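Local coordinates for protein chlamydomonas reinhardtii THB1 (Chlamydomonas reinhardtii, PDB 6CII) that binds one heme group, captured here with cyanide, as a group I truncated hemoglobin and probably binds oxygen as its relatives do, at residues E29-D34 / P39-V44; D34-P39 / N86-D91; R70-S75 / A119-L124; S99-L104 / A112-I117. All blocks are in the same frame, centred on the assembly; numbering follows the deposited sequence.

Interaction 1: E29-D34 / P39-V44. With HEM (protoporphyrin IX containing Fe), chain B.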
# COMPACT_ATOMS: atom_id res chain seq x y z
N GLU A 29 -10.56 2.99 3.64
CA GLU A 29 -11.60 3.76 4.33
C GLU A 29 -11.03 5.06 4.91
O GLU A 29 -11.69 6.10 4.85
CB GLU A 29 -12.28 2.92 5.43
CG GLU A 29 -13.12 1.75 4.85
CD GLU A 29 -14.28 2.17 3.91
OE1 GLU A 29 -14.60 3.35 3.78
OE2 GLU A 29 -14.88 1.28 3.26
N ARG A 30 -9.80 5.01 5.45
CA ARG A 30 -9.15 6.24 5.93
C ARG A 30 -8.82 7.16 4.77
O ARG A 30 -8.93 8.38 4.88
CB ARG A 30 -7.86 5.90 6.69
CG ARG A 30 -8.06 5.02 7.90
CD ARG A 30 -6.71 4.60 8.49
NE ARG A 30 -5.88 5.75 8.88
CZ ARG A 30 -5.60 6.11 10.13
NH1 ARG A 30 -6.07 5.42 11.16
NH2 ARG A 30 -4.83 7.17 10.35
N ILE A 31 -8.35 6.61 3.65
CA ILE A 31 -7.91 7.49 2.57
C ILE A 31 -9.09 8.25 1.98
O ILE A 31 -8.99 9.46 1.69
CB ILE A 31 -7.14 6.68 1.52
CG1 ILE A 31 -5.72 6.42 2.05
CG2 ILE A 31 -7.11 7.42 0.19
CD1 ILE A 31 -4.88 5.40 1.26
N VAL A 32 -10.23 7.59 1.82
CA VAL A 32 -11.34 8.29 1.19
C VAL A 32 -11.98 9.28 2.14
O VAL A 32 -12.74 10.13 1.69
CB VAL A 32 -12.39 7.33 0.60
CG1 VAL A 32 -11.75 6.40 -0.40
CG2 VAL A 32 -13.10 6.57 1.70
N ALA A 33 -11.69 9.17 3.44
CA ALA A 33 -12.15 10.14 4.42
C ALA A 33 -11.17 11.29 4.61
O ALA A 33 -11.49 12.24 5.32
CB ALA A 33 -12.41 9.47 5.78
N ASP A 34 -10.00 11.22 3.99
CA ASP A 34 -8.93 12.19 4.20
C ASP A 34 -9.05 13.26 3.13
O ASP A 34 -8.80 12.98 1.96
CB ASP A 34 -7.58 11.50 4.13
CG ASP A 34 -6.41 12.45 4.35
OD1 ASP A 34 -6.57 13.68 4.16
OD2 ASP A 34 -5.34 11.94 4.71
N PRO A 39 -9.59 13.26 -3.11
CA PRO A 39 -9.84 13.69 -4.50
C PRO A 39 -9.13 12.85 -5.54
O PRO A 39 -9.65 12.73 -6.67
CB PRO A 39 -9.35 15.14 -4.51
CG PRO A 39 -9.62 15.59 -3.08
CD PRO A 39 -9.24 14.41 -2.25
N PHE A 40 -7.98 12.24 -5.20
CA PHE A 40 -7.30 11.37 -6.14
C PHE A 40 -8.09 10.11 -6.44
O PHE A 40 -7.93 9.52 -7.52
CB PHE A 40 -5.91 11.00 -5.61
CG PHE A 40 -4.94 12.14 -5.63
CD1 PHE A 40 -4.69 12.89 -4.50
CD2 PHE A 40 -4.30 12.49 -6.80
CE1 PHE A 40 -3.81 13.95 -4.53
CE2 PHE A 40 -3.41 13.55 -6.83
CZ PHE A 40 -3.18 14.28 -5.69
N PHE A 41 -8.95 9.67 -5.51
CA PHE A 41 -9.64 8.40 -5.66
C PHE A 41 -11.13 8.57 -5.92
O PHE A 41 -11.85 7.57 -5.98
CB PHE A 41 -9.45 7.56 -4.40
CG PHE A 41 -8.04 7.17 -4.16
CD1 PHE A 41 -7.21 7.99 -3.44
CD2 PHE A 41 -7.56 5.97 -4.64
CE1 PHE A 41 -5.91 7.66 -3.22
CE2 PHE A 41 -6.28 5.62 -4.42
CZ PHE A 41 -5.45 6.48 -3.69
N ALA A 42 -11.59 9.82 -6.10
CA ALA A 42 -13.03 10.09 -6.13
C ALA A 42 -13.73 9.45 -7.32
O ALA A 42 -14.93 9.20 -7.25
CB ALA A 42 -13.28 11.60 -6.13
N ASN A 43 -13.03 9.20 -8.42
CA ASN A 43 -13.66 8.51 -9.55
C ASN A 43 -13.02 7.16 -9.81
O ASN A 43 -13.19 6.60 -10.89
CB ASN A 43 -13.64 9.36 -10.83
CG ASN A 43 -14.83 9.03 -11.79
OD1 ASN A 43 -15.91 8.58 -11.36
ND2 ASN A 43 -14.62 9.27 -13.10
N VAL A 44 -12.29 6.60 -8.83
CA VAL A 44 -11.63 5.30 -8.97
C VAL A 44 -12.58 4.20 -8.50
O VAL A 44 -13.26 4.35 -7.49
CB VAL A 44 -10.31 5.29 -8.17
CG1 VAL A 44 -9.70 3.90 -8.11
CG2 VAL A 44 -9.31 6.24 -8.81
CHA HEM B . -2.83 3.01 -8.25
CHB HEM B . 0.40 1.28 -5.01
CHC HEM B . 1.07 5.86 -3.32
CHD HEM B . -2.87 7.32 -5.92
C1A HEM B . -1.99 2.20 -7.53
C2A HEM B . -1.86 0.78 -7.74
C3A HEM B . -0.99 0.31 -6.85
C4A HEM B . -0.53 1.38 -6.02
CMA HEM B . -0.50 -1.14 -6.65
CAA HEM B . -2.63 0.01 -8.84
CBA HEM B . -1.80 0.12 -10.13
CGA HEM B . -2.38 -0.77 -11.19
O1A HEM B . -1.97 -1.95 -11.23
O2A HEM B . -3.25 -0.30 -11.96
C1B HEM B . 0.82 2.38 -4.28
C2B HEM B . 1.72 2.31 -3.18
C3B HEM B . 1.92 3.54 -2.69
C4B HEM B . 1.14 4.47 -3.48
CMB HEM B . 2.36 1.00 -2.66
CAB HEM B . 2.85 3.82 -1.50
CBB HEM B . 2.70 4.89 -0.72
C1C HEM B . 0.06 6.61 -3.89
C2C HEM B . -0.18 8.03 -3.66
C3C HEM B . -1.25 8.41 -4.39
C4C HEM B . -1.77 7.25 -5.08
CMC HEM B . 0.73 8.89 -2.76
CAC HEM B . -1.93 9.80 -4.50
CBC HEM B . -2.15 10.48 -3.38
C1D HEM B . -3.19 6.22 -6.72
C2D HEM B . -4.31 6.22 -7.61
C3D HEM B . -4.32 5.04 -8.27
C4D HEM B . -3.20 4.27 -7.83
CMD HEM B . -5.32 7.39 -7.74
CAD HEM B . -5.36 4.62 -9.33
CBD HEM B . -5.06 5.31 -10.65
CGD HEM B . -6.10 4.92 -11.68
O1D HEM B . -6.67 5.83 -12.33
O2D HEM B . -6.35 3.69 -11.85
NA HEM B . -1.15 2.52 -6.48
NB HEM B . 0.46 3.73 -4.44
NC HEM B . -0.92 6.18 -4.79
ND HEM B . -2.52 5.01 -6.87
FE HEM B . -1.04 4.34 -5.67
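The distal wall of the heme pocket is built here, where Ile31 near the end of helix 16-33 meets Phe41 of the short, weakly bonded helix 38-41. Methyl CG2 of Ile31 touches the Phe41 ring at CE1, 3.6 Å away, and lies almost as close to CD1. It comes to the ring obliquely. With CG1 beside the backbone N (chi1 -78°), Ile31 turns CG2 to the ring. The far end of the same phenyl ring serves the cofactor: Phe41 CZ stands 3.5 Å from meso carbon CHD of the heme, and methyl CMD lies 3.9 Å above one ring face, displaced toward the rim. Phe41 is thus wedged between Ile31 and the porphyrin, and it also touches the bound cyanide. Its neighbour Phe40 turns to another part of the cofactor, with vinyl carbon CBC 3.7 Å above one face of its ring, while the carbonyl oxygen of Phe40 approaches heme CMD to 3.4 Å. A type I turn from Phe41 to Val44 follows, closed by Val44 N donating to Phe41 O at 3.0 Å. On the other segment, Asp34 uses OD1 to accept from Gln36 N and OD2 in a hydrogen bond with His96 NE2. A phenylalanine packed against the distal side of the heme, here beside the cyanide, is a hallmark of globin heme pockets, and this group I truncated hemoglobin keeps it.

Interaction 2: D34-P39 / N86-D91. With HEM (protoporphyrin IX containing Fe), chain B.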
# COMPACT_ATOMS: atom_id res chain seq x y z
N ASP A 34 -10.00 11.22 3.99
CA ASP A 34 -8.93 12.19 4.20
C ASP A 34 -9.05 13.26 3.13
O ASP A 34 -8.80 12.98 1.96
CB ASP A 34 -7.58 11.50 4.13
CG ASP A 34 -6.41 12.45 4.35
OD1 ASP A 34 -6.57 13.68 4.16
OD2 ASP A 34 -5.34 11.94 4.71
N PRO A 35 -9.41 14.50 3.47
CA PRO A 35 -9.62 15.51 2.43
C PRO A 35 -8.41 15.77 1.57
O PRO A 35 -8.58 16.30 0.46
CB PRO A 35 -10.00 16.76 3.23
CG PRO A 35 -10.53 16.25 4.51
CD PRO A 35 -9.74 15.02 4.81
N GLN A 36 -7.21 15.44 2.03
CA GLN A 36 -6.00 15.68 1.24
C GLN A 36 -5.76 14.60 0.21
O GLN A 36 -5.02 14.83 -0.76
CB GLN A 36 -4.78 15.78 2.15
CG GLN A 36 -4.76 17.01 3.02
CD GLN A 36 -3.51 17.07 3.86
OE1 GLN A 36 -2.44 17.42 3.37
NE2 GLN A 36 -3.64 16.68 5.12
N LEU A 37 -6.37 13.44 0.37
CA LEU A 37 -6.13 12.31 -0.51
C LEU A 37 -7.35 11.86 -1.27
O LEU A 37 -7.20 11.34 -2.38
CB LEU A 37 -5.61 11.11 0.30
CG LEU A 37 -4.29 11.37 1.01
CD1 LEU A 37 -3.97 10.15 1.87
CD2 LEU A 37 -3.19 11.58 -0.01
N ALA A 38 -8.54 11.99 -0.67
CA ALA A 38 -9.78 11.55 -1.31
C ALA A 38 -9.95 12.03 -2.74
O ALA A 38 -10.44 11.24 -3.57
CB ALA A 38 -10.98 11.98 -0.45
N PRO A 39 -9.59 13.26 -3.11
CA PRO A 39 -9.84 13.69 -4.50
C PRO A 39 -9.13 12.85 -5.54
O PRO A 39 -9.65 12.73 -6.67
CB PRO A 39 -9.35 15.14 -4.51
CG PRO A 39 -9.62 15.59 -3.08
CD PRO A 39 -9.24 14.41 -2.25
N ASN A 86 2.44 14.15 -5.10
CA ASN A 86 3.78 14.54 -4.67
C ASN A 86 4.25 13.72 -3.48
O ASN A 86 3.54 12.86 -2.96
CB ASN A 86 3.85 16.05 -4.41
CG ASN A 86 2.94 16.50 -3.29
OD1 ASN A 86 2.80 15.83 -2.27
ND2 ASN A 86 2.33 17.69 -3.46
N HIS A 87 5.48 14.00 -3.07
CA HIS A 87 6.10 13.24 -1.99
C HIS A 87 5.36 13.41 -0.68
O HIS A 87 5.36 12.49 0.16
CB HIS A 87 7.56 13.65 -1.86
CG HIS A 87 8.47 12.91 -2.77
ND1 HIS A 87 8.41 13.01 -4.15
CD2 HIS A 87 9.47 12.03 -2.51
CE1 HIS A 87 9.34 12.24 -4.69
NE2 HIS A 87 9.99 11.63 -3.71
N HIS A 88 4.73 14.56 -0.46
CA HIS A 88 3.96 14.72 0.77
C HIS A 88 2.77 13.78 0.78
O HIS A 88 2.46 13.18 1.82
CB HIS A 88 3.51 16.16 0.95
CG HIS A 88 2.64 16.38 2.15
ND1 HIS A 88 3.07 16.13 3.44
CD2 HIS A 88 1.35 16.80 2.26
CE1 HIS A 88 2.09 16.41 4.28
NE2 HIS A 88 1.04 16.83 3.59
N HIS A 89 2.10 13.62 -0.37
CA HIS A 89 1.01 12.64 -0.42
C HIS A 89 1.52 11.25 -0.10
O HIS A 89 0.85 10.47 0.59
CB HIS A 89 0.35 12.61 -1.80
CG HIS A 89 -0.30 13.89 -2.19
ND1 HIS A 89 0.02 14.55 -3.34
CD2 HIS A 89 -1.25 14.62 -1.57
CE1 HIS A 89 -0.70 15.67 -3.42
NE2 HIS A 89 -1.48 15.73 -2.35
N PHE A 90 2.69 10.90 -0.63
CA PHE A 90 3.28 9.62 -0.29
C PHE A 90 3.42 9.46 1.22
O PHE A 90 3.07 8.41 1.77
CB PHE A 90 4.62 9.45 -1.00
CG PHE A 90 5.26 8.11 -0.78
CD1 PHE A 90 6.00 7.85 0.37
CD2 PHE A 90 5.12 7.11 -1.72
CE1 PHE A 90 6.58 6.61 0.58
CE2 PHE A 90 5.71 5.87 -1.53
CZ PHE A 90 6.44 5.62 -0.39
N ASP A 91 3.89 10.50 1.91
CA ASP A 91 4.03 10.40 3.36
C ASP A 91 2.68 10.23 4.04
O ASP A 91 2.56 9.45 4.99
CB ASP A 91 4.72 11.64 3.94
CG ASP A 91 6.19 11.71 3.60
OD1 ASP A 91 6.82 10.67 3.31
OD2 ASP A 91 6.73 12.83 3.63
CHA HEM B . -2.83 3.01 -8.25
CHB HEM B . 0.40 1.28 -5.01
CHC HEM B . 1.07 5.86 -3.32
CHD HEM B . -2.87 7.32 -5.92
C1A HEM B . -1.99 2.20 -7.53
C2A HEM B . -1.86 0.78 -7.74
C3A HEM B . -0.99 0.31 -6.85
C4A HEM B . -0.53 1.38 -6.02
CMA HEM B . -0.50 -1.14 -6.65
CAA HEM B . -2.63 0.01 -8.84
CBA HEM B . -1.80 0.12 -10.13
CGA HEM B . -2.38 -0.77 -11.19
O1A HEM B . -1.97 -1.95 -11.23
O2A HEM B . -3.25 -0.30 -11.96
C1B HEM B . 0.82 2.38 -4.28
C2B HEM B . 1.72 2.31 -3.18
C3B HEM B . 1.92 3.54 -2.69
C4B HEM B . 1.14 4.47 -3.48
CMB HEM B . 2.36 1.00 -2.66
CAB HEM B . 2.85 3.82 -1.50
CBB HEM B . 2.70 4.89 -0.72
C1C HEM B . 0.06 6.61 -3.89
C2C HEM B . -0.18 8.03 -3.66
C3C HEM B . -1.25 8.41 -4.39
C4C HEM B . -1.77 7.25 -5.08
CMC HEM B . 0.73 8.89 -2.76
CAC HEM B . -1.93 9.80 -4.50
CBC HEM B . -2.15 10.48 -3.38
C1D HEM B . -3.19 6.22 -6.72
C2D HEM B . -4.31 6.22 -7.61
C3D HEM B . -4.32 5.04 -8.27
C4D HEM B . -3.20 4.27 -7.83
CMD HEM B . -5.32 7.39 -7.74
CAD HEM B . -5.36 4.62 -9.33
CBD HEM B . -5.06 5.31 -10.65
CGD HEM B . -6.10 4.92 -11.68
O1D HEM B . -6.67 5.83 -12.33
O2D HEM B . -6.35 3.69 -11.85
NA HEM B . -1.15 2.52 -6.48
NB HEM B . 0.46 3.73 -4.44
NC HEM B . -0.92 6.18 -4.79
ND HEM B . -2.52 5.01 -6.87
FE HEM B . -1.04 4.34 -5.67
O HOH W 1 -3.53 17.23 -1.23
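The imidazoles of His88 and His89 meet Gln36 and Leu37 across the contact, each in its own manner. OE1 of Gln36 comes to the His88 ring at its edge and in its plane, 3.5 Å from NE2, with the amide turned 33° from the imidazole. The His89 ring has backbone N of Asn86 at one edge and a water at another, both in its plane, whereas methyl CD2 of Leu37 approaches obliquely, 3.9 Å from His89 CD2; an edge-to-face pairing with Phe40 adds a further aromatic neighbour. The motif behind this is a capping box at the start of helix 87-103: OD1 of Asn86 accepts from His89 N nearly in line with its C=O bond, and ND1 of His89 accepts in return from Asn86 N at 3.0 Å. That second bond fixes the rotation of the imidazole and leaves NE2 directed to the segment 34-39. There the chain leaves helix 16-33 through an Asx turn, OD1 of Asp34 being met from above its carboxylate plane by Gln36 N. Both segments also border the heme. Leu37 CD2 and His89 CB pack against vinyl carbon CBC, and Phe90, its CG anti to the backbone N (chi1 -176°), lays a ring face against the other vinyl, CE2 lying 3.3 Å from CBB. A water bridges the segments, donating to Gln36 O at 2.9 Å and lying 2.8 Å from His89 NE2.

Interaction 3: R70-S75 / A119-L124. With HEM (protoporphyrin IX containing Fe), chain B.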
# COMPACT_ATOMS: atom_id res chain seq x y z
N ARG A 70 0.60 -3.73 -13.02
CA ARG A 70 1.33 -2.74 -13.79
C ARG A 70 2.46 -2.15 -12.95
O ARG A 70 2.33 -1.98 -11.74
CB ARG A 70 0.35 -1.66 -14.24
CG ARG A 70 0.92 -0.52 -15.01
CD ARG A 70 -0.24 0.33 -15.47
NE ARG A 70 0.19 1.48 -16.23
CZ ARG A 70 -0.55 2.56 -16.39
NH1 ARG A 70 -1.76 2.62 -15.84
NH2 ARG A 70 -0.10 3.57 -17.11
N ASP A 71 3.60 -1.89 -13.61
CA ASP A 71 4.73 -1.18 -13.02
C ASP A 71 4.26 0.01 -12.17
O ASP A 71 3.40 0.78 -12.60
CB ASP A 71 5.63 -0.70 -14.16
CG ASP A 71 6.81 0.09 -13.69
OD1 ASP A 71 7.83 -0.54 -13.34
OD2 ASP A 71 6.74 1.34 -13.71
N LEU A 72 4.84 0.18 -10.97
CA LEU A 72 4.40 1.24 -10.06
C LEU A 72 4.67 2.63 -10.62
O LEU A 72 3.84 3.54 -10.49
CB LEU A 72 5.10 1.13 -8.70
CG LEU A 72 4.52 0.29 -7.57
CD1 LEU A 72 5.17 0.74 -6.27
CD2 LEU A 72 3.01 0.42 -7.49
N GLY A 73 5.85 2.84 -11.21
CA GLY A 73 6.14 4.12 -11.82
C GLY A 73 5.15 4.46 -12.90
O GLY A 73 4.61 5.58 -12.96
N ALA A 74 4.89 3.51 -13.80
CA ALA A 74 3.99 3.78 -14.90
C ALA A 74 2.59 4.08 -14.39
O ALA A 74 1.90 4.98 -14.90
CB ALA A 74 3.96 2.59 -15.86
N SER A 75 2.16 3.35 -13.35
CA SER A 75 0.82 3.50 -12.82
C SER A 75 0.58 4.87 -12.19
O SER A 75 -0.57 5.31 -12.12
CB SER A 75 0.55 2.41 -11.78
OG SER A 75 0.66 1.12 -12.34
N ALA A 119 8.47 2.07 2.18
CA ALA A 119 9.38 3.17 1.89
C ALA A 119 10.20 2.89 0.64
O ALA A 119 10.52 3.82 -0.12
CB ALA A 119 10.30 3.44 3.08
N SER A 120 10.55 1.63 0.41
CA SER A 120 11.36 1.30 -0.76
C SER A 120 10.60 1.52 -2.06
O SER A 120 11.23 1.63 -3.11
CB SER A 120 11.85 -0.14 -0.67
OG SER A 120 10.89 -1.05 -1.20
N ALA A 121 9.26 1.61 -2.00
CA ALA A 121 8.46 1.90 -3.19
C ALA A 121 8.55 3.34 -3.63
O ALA A 121 8.13 3.65 -4.75
CB ALA A 121 6.98 1.56 -2.96
N ARG A 122 9.07 4.23 -2.79
CA ARG A 122 9.07 5.64 -3.16
C ARG A 122 9.84 5.89 -4.45
O ARG A 122 9.27 6.52 -5.36
CB ARG A 122 9.60 6.49 -2.00
CG ARG A 122 9.12 7.91 -2.08
CD ARG A 122 9.55 8.71 -0.84
NE ARG A 122 10.92 9.16 -1.00
CZ ARG A 122 11.51 10.04 -0.18
NH1 ARG A 122 10.83 10.54 0.84
NH2 ARG A 122 12.77 10.39 -0.39
N PRO A 123 11.10 5.45 -4.62
CA PRO A 123 11.79 5.74 -5.89
C PRO A 123 11.11 5.10 -7.07
O PRO A 123 11.12 5.67 -8.17
CB PRO A 123 13.20 5.15 -5.70
CG PRO A 123 13.31 4.82 -4.27
CD PRO A 123 11.96 4.70 -3.69
N LEU A 124 10.54 3.91 -6.88
CA LEU A 124 9.80 3.26 -7.96
C LEU A 124 8.63 4.12 -8.39
O LEU A 124 8.41 4.34 -9.58
CB LEU A 124 9.31 1.88 -7.52
CG LEU A 124 10.49 0.97 -7.13
CD1 LEU A 124 10.03 -0.44 -6.76
CD2 LEU A 124 11.54 0.93 -8.26
CHA HEM B . -2.83 3.01 -8.25
CHB HEM B . 0.40 1.28 -5.01
CHC HEM B . 1.07 5.86 -3.32
CHD HEM B . -2.87 7.32 -5.92
C1A HEM B . -1.99 2.20 -7.53
C2A HEM B . -1.86 0.78 -7.74
C3A HEM B . -0.99 0.31 -6.85
C4A HEM B . -0.53 1.38 -6.02
CMA HEM B . -0.50 -1.14 -6.65
CAA HEM B . -2.63 0.01 -8.84
CBA HEM B . -1.80 0.12 -10.13
CGA HEM B . -2.38 -0.77 -11.19
O1A HEM B . -1.97 -1.95 -11.23
O2A HEM B . -3.25 -0.30 -11.96
C1B HEM B . 0.82 2.38 -4.28
C2B HEM B . 1.72 2.31 -3.18
C3B HEM B . 1.92 3.54 -2.69
C4B HEM B . 1.14 4.47 -3.48
CMB HEM B . 2.36 1.00 -2.66
CAB HEM B . 2.85 3.82 -1.50
CBB HEM B . 2.70 4.89 -0.72
C1C HEM B . 0.06 6.61 -3.89
C2C HEM B . -0.18 8.03 -3.66
C3C HEM B . -1.25 8.41 -4.39
C4C HEM B . -1.77 7.25 -5.08
CMC HEM B . 0.73 8.89 -2.76
CAC HEM B . -1.93 9.80 -4.50
CBC HEM B . -2.15 10.48 -3.38
C1D HEM B . -3.19 6.22 -6.72
C2D HEM B . -4.31 6.22 -7.61
C3D HEM B . -4.32 5.04 -8.27
C4D HEM B . -3.20 4.27 -7.83
CMD HEM B . -5.32 7.39 -7.74
CAD HEM B . -5.36 4.62 -9.33
CBD HEM B . -5.06 5.31 -10.65
CGD HEM B . -6.10 4.92 -11.68
O1D HEM B . -6.67 5.83 -12.33
O2D HEM B . -6.35 3.69 -11.85
NA HEM B . -1.15 2.52 -6.48
NB HEM B . 0.46 3.73 -4.44
NC HEM B . -0.92 6.18 -4.79
ND HEM B . -2.52 5.01 -6.87
FE HEM B . -1.04 4.34 -5.67
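Leu72 opens the contact at its CB, which faces CB of Leu124 at 4.4 Å, and then forks at CG toward two different partners. Branch CD1 meets the methyl CB of Ala121 at 3.9 Å, whereas CD2 turns to the cofactor, 3.7 Å from meso carbon CHB of the heme and close to methyl CMA. One leucine thereby joins the start of helix 72-82, which carries the axial ligand His76, to helix 108-126 and to the porphyrin. Beside it Gly73 CA lies 3.2 Å from Leu124 O, a close backbone approach. The helix start is capped by Asp71, whose OD2 uses its anti lone pair to accept from Ala74 N at 2.9 Å. Asp71 O in turn takes both the backbone N and the hydroxyl of Ser75, the latter from above the carbonyl plane, which holds OG 3.5 Å from propionate carbon CBA. Leu72 O is hydrogen-bonded to ND1 of His76, a bond that would be expected to restrict rotation of the proximal imidazole. Leu72 thus packs its side chain on helix 108-126 while its carbonyl is placed to steady the iron ligand.

Interaction 4: S99-L104 / A112-I117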
# COMPACT_ATOMS: atom_id res chain seq x y z
N SER A 99 -0.56 3.55 10.66
CA SER A 99 -1.62 3.63 11.67
C SER A 99 -2.58 2.46 11.56
O SER A 99 -3.07 1.95 12.57
CB SER A 99 -2.38 4.95 11.53
OG SER A 99 -1.56 6.03 11.96
N THR A 100 -2.89 2.03 10.32
CA THR A 100 -3.76 0.87 10.13
C THR A 100 -3.13 -0.38 10.72
O THR A 100 -3.80 -1.17 11.41
CB THR A 100 -4.01 0.66 8.64
OG1 THR A 100 -4.77 1.76 8.12
CG2 THR A 100 -4.72 -0.67 8.39
N LEU A 101 -1.85 -0.61 10.41
CA LEU A 101 -1.20 -1.82 10.92
C LEU A 101 -1.12 -1.79 12.43
O LEU A 101 -1.30 -2.83 13.09
CB LEU A 101 0.19 -1.93 10.30
CG LEU A 101 0.21 -2.20 8.80
CD1 LEU A 101 1.68 -2.24 8.33
CD2 LEU A 101 -0.53 -3.47 8.44
N GLN A 102 -0.92 -0.60 13.00
CA GLN A 102 -0.88 -0.46 14.45
C GLN A 102 -2.23 -0.81 15.06
O GLN A 102 -2.31 -1.58 16.03
CB GLN A 102 -0.49 0.98 14.81
CG GLN A 102 -0.51 1.27 16.30
CD GLN A 102 0.53 0.48 17.08
OE1 GLN A 102 1.55 0.06 16.54
NE2 GLN A 102 0.26 0.28 18.37
N GLU A 103 -3.30 -0.28 14.48
CA GLU A 103 -4.64 -0.54 15.02
C GLU A 103 -4.99 -2.01 14.94
O GLU A 103 -5.68 -2.53 15.83
CB GLU A 103 -5.68 0.27 14.25
CG GLU A 103 -6.96 0.40 15.04
CD GLU A 103 -8.06 0.96 14.21
OE1 GLU A 103 -7.91 0.95 12.98
OE2 GLU A 103 -9.07 1.42 14.79
N LEU A 104 -4.53 -2.69 13.90
CA LEU A 104 -4.83 -4.10 13.74
C LEU A 104 -3.94 -4.99 14.57
O LEU A 104 -4.10 -6.22 14.51
CB LEU A 104 -4.74 -4.45 12.26
CG LEU A 104 -5.79 -3.67 11.45
CD1 LEU A 104 -5.69 -3.97 9.95
CD2 LEU A 104 -7.22 -3.91 11.98
N ALA A 112 7.49 -2.45 11.36
CA ALA A 112 8.65 -1.71 10.88
C ALA A 112 9.14 -2.29 9.57
O ALA A 112 9.50 -1.54 8.65
CB ALA A 112 9.78 -1.75 11.91
N GLU A 113 9.17 -3.62 9.46
CA GLU A 113 9.61 -4.24 8.22
C GLU A 113 8.68 -3.85 7.08
O GLU A 113 9.13 -3.47 5.99
CB GLU A 113 9.64 -5.76 8.38
CG GLU A 113 10.24 -6.40 7.13
CD GLU A 113 10.52 -7.89 7.26
OE1 GLU A 113 10.34 -8.44 8.37
OE2 GLU A 113 10.93 -8.49 6.25
N ALA A 114 7.37 -3.98 7.31
CA ALA A 114 6.40 -3.65 6.27
C ALA A 114 6.56 -2.21 5.84
O ALA A 114 6.55 -1.89 4.64
CB ALA A 114 4.98 -3.93 6.78
N MET A 115 6.74 -1.31 6.80
CA MET A 115 6.78 0.09 6.43
C MET A 115 8.09 0.44 5.75
O MET A 115 8.12 1.35 4.92
CB MET A 115 6.53 0.96 7.66
CG MET A 115 5.12 0.86 8.22
SD MET A 115 3.76 1.03 7.02
CE MET A 115 4.22 2.59 6.24
N ALA A 116 9.17 -0.28 6.06
CA ALA A 116 10.41 -0.05 5.31
C ALA A 116 10.27 -0.52 3.87
O ALA A 116 10.83 0.10 2.95
CB ALA A 116 11.56 -0.76 5.99
N ILE A 117 9.56 -1.62 3.66
CA ILE A 117 9.28 -2.09 2.31
C ILE A 117 8.43 -1.07 1.56
O ILE A 117 8.70 -0.74 0.39
CB ILE A 117 8.61 -3.47 2.35
CG1 ILE A 117 9.58 -4.53 2.85
CG2 ILE A 117 8.08 -3.84 0.96
CD1 ILE A 117 8.93 -5.84 3.18
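Apolar contacts carry this meeting of helix 87-103 with helix 108-126, and one leucine methyl makes them all. CD1 of Leu101 lies 4.0 Å from CB of Ala114 and 4.1 Å from SD of Met115, so it is set against two consecutive residues of the facing helix. Leu101 holds its CG opposite the carbonyl carbon (chi1 -67°), and its side chain extends straight across the gap. Met115 answers with a folded chain, bent at chi2 (-49°) and again at chi3, which brings the sulfur rather than the terminal methyl up to Leu101; the two side chains pass at a slant. Ala114 offers just its short CB. The backbones stay well apart, with CA atoms of Leu101 and Ala114 9.1 Å from each other, a spacing filled by the Leu101 and Met115 side chains.

Hydrogen bonds run within each helix and none crosses between them. Glu103 N donates to Ser99 O at 2.9 Å, and Ala116 N donates to Ala112 O at the same length. Among the polar side chains, Thr100 OG1 bonds to His96 O on its own helix, and Glu113 forms a salt bridge with Arg13.

The surroundings continue the apolar layer: Ala114 also packs on Leu10 and Phe61, and Met115 on Ala94 and Leu97. This pair of helices belongs to the two-over-two globin sandwich. With two methyl groups and a thioether sulfur in contact, the association rests on dispersion and the exclusion of water, without a directional bond to set its register.

Three of the four contacts border the heme, while interaction 4 lies away from it, with the Met115 side chain about 7 Å from the cofactor. Interactions 1 and 2, centres 9 Å apart, share Asp34 and Pro39 and touch directly, Ile31 CG2 lying 4.0 Å from Leu37 CB. Interaction 3 is 19 Å from interaction 1 between centres. Interaction 2 reaches it through helix 108-126, where Phe90 CZ lies 3.7 Å from Arg122 CB. Interaction 4 uses that same helix and meets interaction 1 at Arg30, whose CD is 3.5 Å from Thr100 OG1. The bound cyanide is about 4 Å from the Phe41 side chain and about 7 Å from that of Leu72.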